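Long-range contacts in glutathione S-transferase omega-like 2 (Saccharomyces cerevisiae, PDB 5LKB), which acts as a glutathione-dependent thiol transferase, dehydroascorbate reductase and dimethylarsinic acid reductase, and reacts with glutathionyl-(hydro)quinones: residues 178-182 with 197-201; 295-300 with 337-343; 303-307 with 352-356. One frame throughout, in Å; residues are numbered along the deposited sequence.

Contact 1. Residues 178-182 with 197-201; sequences IRILN and TDLVP
N182, on the last turn of helix 174-182, uses both ends of its carboxamide, OD1 for a backbone NH and ND2 for a carboxylate, and has the largest buried area of the contact. Its N is bonded to I178 O (3.1 Å), and it faces an irregular segment, 197-201, where the nearest approach of the two backbones puts N182 CA 6.5 Å from L199 CA. With chi1 t and chi2 near 68°, N182 OD1 accepts from L199 N (2.9 Å) while N182 ND2 donates to D198 OD1 (3.0 Å). That carboxylate oxygen, D198 OD1, also takes V200 N at 3.0 Å, closing an Asx turn. In the GST fold, helix 174-182 belongs to the thioredoxin-like N-terminal domain, and 197-201 is part of the linker that runs to helix 205-220 of the all-helical domain. V200 (phi/psi -138/63, chi1 t) turns its CB toward the helix and brings CG2 to 3.6 Å from R179 NE, with V200 CG1 over one guanidinium face. R179 carries its charge past the valine to salt bridges with E285 and D209 of the helical domain. Water 1 lies between two carbonyls, 3.0 Å from N182 O and 3.2 Å from T197 O.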
loop_
_atom_site.group_PDB
_atom_site.type_symbol
_atom_site.label_atom_id
_atom_site.label_comp_id
_atom_site.label_asym_id
_atom_site.label_seq_id
_atom_site.Cartn_x
_atom_site.Cartn_y
_atom_site.Cartn_z
ATOM N N ILE A 178 11.199 25.546 15.315
ATOM C CA ILE A 178 10.269 25.292 16.410
ATOM C C ILE A 178 10.849 25.670 17.784
ATOM O O ILE A 178 10.090 25.957 18.716
ATOM C CB ILE A 178 9.731 23.834 16.321
ATOM C CG1 ILE A 178 10.857 22.815 16.546
ATOM C CG2 ILE A 178 8.949 23.670 15.041
ATOM C CD1 ILE A 178 10.357 21.336 16.367
ATOM N N ARG A 179 12.177 25.675 17.912
ATOM C CA ARG A 179 12.797 26.175 19.132
ATOM C C ARG A 179 12.671 27.688 19.180
ATOM O O ARG A 179 12.354 28.259 20.235
ATOM C CB ARG A 179 14.261 25.727 19.164
ATOM C CG ARG A 179 14.489 24.249 19.497
ATOM C CD ARG A 179 13.976 23.845 20.876
ATOM N NE ARG A 179 13.921 22.381 21.065
ATOM C CZ ARG A 179 14.905 21.618 21.492
ATOM N NH1 ARG A 179 16.092 22.173 21.824
ATOM N NH2 ARG A 179 14.729 20.307 21.628
ATOM N N ILE A 180 12.860 28.354 18.042
ATOM C CA ILE A 180 12.663 29.815 18.030
ATOM C C ILE A 180 11.244 30.165 18.456
ATOM O O ILE A 180 11.020 31.037 19.320
ATOM C CB ILE A 180 13.025 30.391 16.658
ATOM C CG1 ILE A 180 14.494 30.167 16.320
ATOM C CG2 ILE A 180 12.703 31.914 16.564
ATOM C CD1 ILE A 180 14.879 30.550 14.862
ATOM N N LEU A 181 10.242 29.501 17.853
ATOM C CA LEU A 181 8.859 29.818 18.174
ATOM C C LEU A 181 8.571 29.546 19.609
ATOM O O LEU A 181 7.778 30.252 20.199
ATOM C CB LEU A 181 7.947 28.950 17.285
ATOM C CG LEU A 181 8.052 29.255 15.791
ATOM C CD1 LEU A 181 7.249 28.261 15.001
ATOM C CD2 LEU A 181 7.629 30.663 15.360
ATOM N N ASN A 182 9.143 28.490 20.191
ATOM C CA ASN A 182 8.850 28.150 21.563
ATOM C C ASN A 182 9.590 29.052 22.574
ATOM O O ASN A 182 9.167 29.096 23.729
ATOM C CB ASN A 182 9.159 26.681 21.861
ATOM C CG ASN A 182 8.775 26.289 23.262
ATOM O OD1 ASN A 182 7.568 26.237 23.596
ATOM N ND2 ASN A 182 9.769 25.967 24.088
ATOM N N THR A 197 2.865 28.477 27.835
ATOM C CA THR A 197 3.034 27.185 27.193
ATOM C C THR A 197 4.518 26.983 26.901
ATOM O O THR A 197 5.185 27.885 26.389
ATOM C CB THR A 197 2.221 27.155 25.896
ATOM O OG1 THR A 197 0.816 27.190 26.189
ATOM C CG2 THR A 197 2.465 25.916 25.161
ATOM N N ASP A 198 5.036 25.808 27.274
ATOM C CA ASP A 198 6.425 25.449 27.032
ATOM C C ASP A 198 6.510 24.032 26.475
ATOM O O ASP A 198 6.286 23.052 27.197
ATOM C CB ASP A 198 7.243 25.563 28.336
ATOM C CG ASP A 198 8.733 25.501 28.092
ATOM O OD1 ASP A 198 9.221 25.159 26.966
ATOM O OD2 ASP A 198 9.504 25.803 29.059
ATOM N N LEU A 199 6.910 23.944 25.226
ATOM C CA LEU A 199 7.000 22.660 24.518
ATOM C C LEU A 199 8.308 21.931 24.783
ATOM O O LEU A 199 8.470 20.772 24.405
ATOM C CB LEU A 199 6.750 22.922 23.032
ATOM C CG LEU A 199 5.332 23.399 22.713
ATOM C CD1 LEU A 199 5.249 23.939 21.325
ATOM C CD2 LEU A 199 4.335 22.310 22.888
ATOM N N VAL A 200 9.247 22.558 25.476
ATOM C CA VAL A 200 10.549 21.960 25.784
ATOM C C VAL A 200 10.877 22.309 27.246
ATOM O O VAL A 200 11.865 23.018 27.530
ATOM C CB VAL A 200 11.620 22.466 24.821
ATOM C CG1 VAL A 200 12.856 21.626 24.997
ATOM C CG2 VAL A 200 11.121 22.369 23.347
ATOM N N PRO A 201 10.076 21.840 28.195
ATOM C CA PRO A 201 10.361 22.134 29.618
ATOM C C PRO A 201 11.701 21.575 30.079
ATOM O O PRO A 201 12.120 20.472 29.725
ATOM C CB PRO A 201 9.204 21.460 30.370
ATOM C CG PRO A 201 8.587 20.501 29.410
ATOM C CD PRO A 201 8.872 21.013 28.028
HETATM O O HOH W 1 8.312 28.454 26.566
#

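Contact 2. Residues 295-300 with 337-343; sequences IRFDPV and TDFDHIK
Helices 295-300 and 339-343 of the GST C-terminal domain cross at -63°, their axes 10.2 Å apart at the closest, the first carrying a pi-type turn at 297-300. T337 leads in with CG2 3.8 Å from I295 CG1. D338, facing away, N-caps the second helix, its OD1 taking H341 N at 2.9 Å. F339 (chi1 m) sets its ring edge against I295 O (F339 CE1 to I295 O 3.6 Å), with F339 CE1 also 3.9 Å from P299 CG. I342 buries most: its CG2 meets V300 CG2 at 3.7 Å, and its CG1 lies over a face of the R296 guanidinium, 3.7 Å from R296 NH2. K343 NZ, bonded chiefly to P360 O, also makes a weak 3.4 Å bond to P299 O, a pair that water 2 bridges (3.1 Å to P299 O, 2.9 Å to K343 NZ). R296, about 6 Å from the nucleophile C46 between side chains, bonds to T292, A45 and H50. With both cations satisfied mainly outside the two segments, apolar packing of I295, P299, V300, F339 and I342, rather than polar pairing, joins these helices.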
loop_
_atom_site.group_PDB
_atom_site.type_symbol
_atom_site.label_atom_id
_atom_site.label_comp_id
_atom_site.label_asym_id
_atom_site.label_seq_id
_atom_site.Cartn_x
_atom_site.Cartn_y
_atom_site.Cartn_z
ATOM N N ILE A 295 0.915 11.021 11.229
ATOM C CA ILE A 295 -0.333 11.417 10.567
ATOM C C ILE A 295 -0.308 11.171 9.058
ATOM O O ILE A 295 -1.367 11.008 8.438
ATOM C CB ILE A 295 -0.693 12.888 10.920
ATOM C CG1 ILE A 295 -2.198 13.114 10.761
ATOM C CG2 ILE A 295 0.093 13.870 10.116
ATOM C CD1 ILE A 295 -3.083 12.387 11.738
ATOM N N ARG A 296 0.882 11.130 8.467
ATOM C CA ARG A 296 1.104 10.865 7.047
ATOM C C ARG A 296 1.316 9.379 6.758
ATOM O O ARG A 296 1.383 8.968 5.579
ATOM C CB ARG A 296 2.310 11.697 6.554
ATOM C CG ARG A 296 2.022 13.156 6.447
ATOM C CD ARG A 296 3.319 13.954 6.191
ATOM N NE ARG A 296 2.971 15.383 5.967
ATOM C CZ ARG A 296 2.496 16.215 6.912
ATOM N NH1 ARG A 296 2.428 15.841 8.146
ATOM N NH2 ARG A 296 2.070 17.395 6.540
ATOM N N PHE A 297 1.431 8.575 7.802
ATOM C CA PHE A 297 1.928 7.206 7.601
ATOM C C PHE A 297 0.917 6.357 6.857
ATOM O O PHE A 297 1.249 5.768 5.800
ATOM C CB PHE A 297 2.304 6.578 8.951
ATOM C CG PHE A 297 3.212 5.385 8.843
ATOM C CD1 PHE A 297 2.694 4.109 8.682
ATOM C CD2 PHE A 297 4.567 5.538 8.945
ATOM C CE1 PHE A 297 3.543 3.028 8.563
ATOM C CE2 PHE A 297 5.417 4.425 8.818
ATOM C CZ PHE A 297 4.927 3.193 8.648
ATOM N N ASP A 298 -0.333 6.303 7.356
ATOM C CA ASP A 298 -1.327 5.498 6.650
ATOM C C ASP A 298 -1.778 6.146 5.353
ATOM O O ASP A 298 -1.956 5.418 4.358
ATOM C CB ASP A 298 -2.515 5.142 7.559
ATOM C CG ASP A 298 -2.131 4.227 8.702
ATOM O OD1 ASP A 298 -0.966 3.775 8.735
ATOM O OD2 ASP A 298 -3.000 3.902 9.546
ATOM N N PRO A 299 -1.991 7.456 5.282
ATOM C CA PRO A 299 -2.427 8.058 4.009
ATOM C C PRO A 299 -1.430 7.973 2.869
ATOM O O PRO A 299 -1.850 7.978 1.701
ATOM C CB PRO A 299 -2.714 9.520 4.413
ATOM C CG PRO A 299 -3.121 9.437 5.808
ATOM C CD PRO A 299 -2.213 8.379 6.410
ATOM N N VAL A 300 -0.117 8.006 3.161
ATOM C CA VAL A 300 0.941 8.043 2.140
ATOM C C VAL A 300 2.047 7.017 2.369
ATOM O O VAL A 300 2.429 6.288 1.449
ATOM C CB VAL A 300 1.566 9.458 2.054
ATOM C CG1 VAL A 300 2.861 9.394 1.228
ATOM C CG2 VAL A 300 0.524 10.387 1.453
ATOM N N THR A 337 -3.524 20.075 9.414
ATOM C CA THR A 337 -3.359 18.787 8.723
ATOM C C THR A 337 -4.264 18.809 7.506
ATOM O O THR A 337 -5.496 18.842 7.649
ATOM C CB THR A 337 -3.679 17.638 9.652
ATOM O OG1 THR A 337 -2.820 17.696 10.795
ATOM C CG2 THR A 337 -3.460 16.267 8.955
ATOM N N ASP A 338 -3.670 18.810 6.310
ATOM C CA ASP A 338 -4.393 18.896 5.044
ATOM C C ASP A 338 -4.067 17.612 4.276
ATOM O O ASP A 338 -3.008 17.485 3.653
ATOM C CB ASP A 338 -4.052 20.177 4.270
ATOM C CG ASP A 338 -4.922 20.346 3.038
ATOM O OD1 ASP A 338 -5.148 19.364 2.250
ATOM O OD2 ASP A 338 -5.389 21.493 2.841
ATOM N N PHE A 339 -5.002 16.657 4.322
ATOM C CA PHE A 339 -4.765 15.388 3.666
ATOM C C PHE A 339 -4.791 15.473 2.142
ATOM O O PHE A 339 -4.186 14.609 1.497
ATOM C CB PHE A 339 -5.781 14.346 4.144
ATOM C CG PHE A 339 -5.601 13.938 5.611
ATOM C CD1 PHE A 339 -4.451 13.252 6.012
ATOM C CD2 PHE A 339 -6.539 14.266 6.571
ATOM C CE1 PHE A 339 -4.275 12.883 7.318
ATOM C CE2 PHE A 339 -6.371 13.897 7.901
ATOM C CZ PHE A 339 -5.259 13.218 8.298
ATOM N N ASP A 340 -5.454 16.453 1.523
ATOM C CA ASP A 340 -5.357 16.588 0.088
ATOM C C ASP A 340 -3.961 17.007 -0.310
ATOM O O ASP A 340 -3.386 16.408 -1.213
ATOM C CB ASP A 340 -6.393 17.554 -0.467
ATOM C CG ASP A 340 -7.830 17.061 -0.276
ATOM O OD1 ASP A 340 -8.089 15.868 -0.337
ATOM O OD2 ASP A 340 -8.716 17.875 -0.018
ATOM N N HIS A 341 -3.411 17.999 0.359
ATOM C CA HIS A 341 -2.046 18.403 0.041
ATOM C C HIS A 341 -1.064 17.262 0.290
ATOM O O HIS A 341 -0.147 17.044 -0.509
ATOM C CB HIS A 341 -1.619 19.617 0.873
ATOM C CG HIS A 341 -2.100 20.928 0.326
ATOM N ND1 HIS A 341 -1.243 21.964 -0.002
ATOM C CD2 HIS A 341 -3.347 21.345 0.019
ATOM C CE1 HIS A 341 -1.950 22.948 -0.518
ATOM N NE2 HIS A 341 -3.227 22.612 -0.500
ATOM N N ILE A 342 -1.225 16.555 1.411
ATOM C CA ILE A 342 -0.358 15.432 1.743
ATOM C C ILE A 342 -0.375 14.379 0.628
ATOM O O ILE A 342 0.655 13.993 0.085
ATOM C CB ILE A 342 -0.746 14.838 3.097
ATOM C CG1 ILE A 342 -0.357 15.794 4.241
ATOM C CG2 ILE A 342 -0.163 13.467 3.327
ATOM C CD1 ILE A 342 -1.001 15.478 5.549
ATOM N N LYS A 343 -1.569 13.866 0.310
ATOM C CA LYS A 343 -1.622 12.782 -0.660
ATOM C C LYS A 343 -1.218 13.211 -2.048
ATOM O O LYS A 343 -0.503 12.454 -2.767
ATOM C CB LYS A 343 -3.031 12.151 -0.683
ATOM C CG LYS A 343 -3.335 11.373 0.611
ATOM C CD LYS A 343 -4.797 10.939 0.712
ATOM C CE LYS A 343 -5.208 9.923 -0.321
ATOM N NZ LYS A 343 -4.765 8.623 0.095
HETATM O O HOH W 2 -2.231 8.857 -1.267
#

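Contact 3. Residues 303-307 with 352-356; sequences QHFKC and RINPL
The end of a helix and a later loop come closest here at H304 and I353, whose CA atoms are 7.2 Å apart. Segment 303-307 starts as a weakly bonded last helical stretch at 303-304 and then unwinds: F305 has phi/psi -97/8, and K306 takes positive phi (61/32). Segment 352-356 has no regular structure. I353 carries most of the contact, its CB directed at the helix end and its rotamer m,t. I353 CG2 touches H304 O at 3.2 Å and sits over the imidazole, 3.9 Å from the ring centroid and 28° off its normal, a CH-pi contact; with chi1 t and chi2 near 73°, the H304 ring presents a face to I353 while H304 NE2 bonds to H350. I353 CD1 reaches the edge of the F305 ring, 3.9 Å from F305 CE1. In the all-helical GST domain this brings the end of helix 285-304 against the chain that leaves helix 339-349, and F305 continues into an aromatic cluster with Y224, F228, Y301 and Y346, its side chain about 7 Å from that of the glutathione-binding R15. The polar links go through solvent. Water 3 gathers Q303 OE1 (2.7 Å), H304 ND1 (2.8 Å) and N354 ND2 (2.9 Å), the last of which also bonds to I358. Water 4 spans K306 NZ and I353 O, 2.8 Å from each. The dimer interface runs alongside: Q303 O accepts from Q303 NE2 of the second subunit, whose K306 packs on N354.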
loop_
_atom_site.group_PDB
_atom_site.type_symbol
_atom_site.label_atom_id
_atom_site.label_comp_id
_atom_site.label_asym_id
_atom_site.label_seq_id
_atom_site.Cartn_x
_atom_site.Cartn_y
_atom_site.Cartn_z
ATOM N N GLN A 303 1.667 2.996 1.283
ATOM C CA GLN A 303 1.629 2.657 -0.135
ATOM C C GLN A 303 2.778 3.243 -0.915
ATOM O O GLN A 303 3.363 2.580 -1.789
ATOM C CB GLN A 303 0.308 3.098 -0.750
ATOM C CG GLN A 303 -0.000 2.647 -2.142
ATOM C CD GLN A 303 0.743 3.358 -3.235
ATOM O OE1 GLN A 303 1.027 4.550 -3.149
ATOM N NE2 GLN A 303 1.072 2.630 -4.290
ATOM N N HIS A 304 3.050 4.510 -0.690
ATOM C CA HIS A 304 3.872 5.290 -1.570
ATOM C C HIS A 304 5.339 5.097 -1.247
ATOM O O HIS A 304 6.185 5.017 -2.182
ATOM C CB HIS A 304 3.517 6.764 -1.421
ATOM C CG HIS A 304 4.296 7.677 -2.311
ATOM N ND1 HIS A 304 4.091 7.781 -3.680
ATOM C CD2 HIS A 304 5.253 8.587 -1.987
ATOM C CE1 HIS A 304 4.942 8.687 -4.156
ATOM N NE2 HIS A 304 5.664 9.166 -3.152
ATOM N N PHE A 305 5.697 5.079 0.026
ATOM C CA PHE A 305 7.069 4.804 0.441
ATOM C C PHE A 305 7.282 3.333 0.826
ATOM O O PHE A 305 8.360 2.948 1.279
ATOM C CB PHE A 305 7.503 5.713 1.613
ATOM C CG PHE A 305 7.855 7.148 1.222
ATOM C CD1 PHE A 305 7.966 7.571 -0.126
ATOM C CD2 PHE A 305 8.164 8.088 2.209
ATOM C CE1 PHE A 305 8.365 8.884 -0.498
ATOM C CE2 PHE A 305 8.593 9.363 1.858
ATOM C CZ PHE A 305 8.659 9.783 0.495
ATOM N N LYS A 306 6.297 2.474 0.598
ATOM C CA LYS A 306 6.432 1.039 0.794
ATOM C C LYS A 306 6.760 0.673 2.221
ATOM O O LYS A 306 7.339 -0.395 2.503
ATOM C CB LYS A 306 7.392 0.379 -0.225
ATOM C CG LYS A 306 7.114 0.750 -1.668
ATOM C CD LYS A 306 8.166 0.108 -2.590
ATOM C CE LYS A 306 7.818 0.410 -4.065
ATOM N NZ LYS A 306 7.631 1.862 -4.552
ATOM N N CYS A 307 6.261 1.487 3.177
ATOM C CA CYS A 307 6.486 1.242 4.581
ATOM C C CYS A 307 5.293 0.462 5.086
ATOM O O CYS A 307 4.410 0.960 5.770
ATOM C CB CYS A 307 6.552 2.583 5.269
ATOM S SG CYS A 307 8.158 3.464 5.007
ATOM N N ARG A 352 9.612 8.835 -9.999
ATOM C CA ARG A 352 10.354 7.581 -9.970
ATOM C C ARG A 352 9.755 6.556 -9.028
ATOM O O ARG A 352 10.196 5.396 -9.012
ATOM C CB ARG A 352 11.814 7.814 -9.625
ATOM C CG ARG A 352 12.525 8.708 -10.655
ATOM C CD ARG A 352 14.041 8.445 -10.649
ATOM N NE ARG A 352 14.629 8.956 -9.429
ATOM C CZ ARG A 352 14.838 10.253 -9.190
ATOM N NH1 ARG A 352 14.501 11.158 -10.102
ATOM N NH2 ARG A 352 15.383 10.661 -8.039
ATOM N N ILE A 353 8.713 6.938 -8.303
ATOM C CA ILE A 353 7.916 6.029 -7.493
ATOM C C ILE A 353 6.570 5.746 -8.146
ATOM O O ILE A 353 6.127 4.598 -8.215
ATOM C CB ILE A 353 7.735 6.615 -6.076
ATOM C CG1 ILE A 353 9.050 6.661 -5.309
ATOM C CG2 ILE A 353 6.717 5.765 -5.276
ATOM C CD1 ILE A 353 8.963 7.508 -4.064
ATOM N N ASN A 354 5.893 6.780 -8.597
ATOM C CA ASN A 354 4.523 6.685 -9.108
ATOM C C ASN A 354 4.576 7.331 -10.476
ATOM O O ASN A 354 4.319 8.531 -10.604
ATOM C CB ASN A 354 3.552 7.382 -8.149
ATOM C CG ASN A 354 2.085 7.218 -8.514
ATOM O OD1 ASN A 354 1.693 7.229 -9.695
ATOM N ND2 ASN A 354 1.245 7.042 -7.490
ATOM N N PRO A 355 4.911 6.563 -11.527
ATOM C CA PRO A 355 5.238 7.210 -12.810
ATOM C C PRO A 355 4.073 7.876 -13.479
ATOM O O PRO A 355 4.260 8.893 -14.165
ATOM C CB PRO A 355 5.793 6.089 -13.688
ATOM C CG PRO A 355 6.045 4.954 -12.831
ATOM C CD PRO A 355 5.233 5.134 -11.514
ATOM N N LEU A 356 2.862 7.386 -13.280
ATOM C CA LEU A 356 1.699 7.977 -13.910
ATOM C C LEU A 356 1.002 9.007 -13.035
ATOM O O LEU A 356 0.020 9.617 -13.456
ATOM C CB LEU A 356 0.718 6.884 -14.293
ATOM C CG LEU A 356 1.302 5.763 -15.127
ATOM C CD1 LEU A 356 0.179 4.892 -15.659
ATOM C CD2 LEU A 356 2.177 6.326 -16.261
HETATM O O HOH W 3 2.252 6.180 -4.955
HETATM O O HOH W 4 6.664 2.120 -7.143
#

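Place in the fold goes with the chemistry of each contact. Contacts 2 and 3 share helix 285-304 and touch, F297 CE1 lying 3.6 Å from C307 O, with centres about 14 Å apart; their segments alternate along the chain, since the helix meets first 337-343 and then the chain beyond it. Both are buried: contact 2 packs helix on helix mostly through apolar groups, aliphatic and aromatic, whereas contact 3, beside the second subunit, relies on one isoleucine and two bridging waters. Contact 1 lies on the other side of the chain's centre, about 25 and 35 Å from their centres, at the surface, where direct side-chain hydrogen bonds predominate. Its R179 nevertheless reaches E285, the start of that same helix.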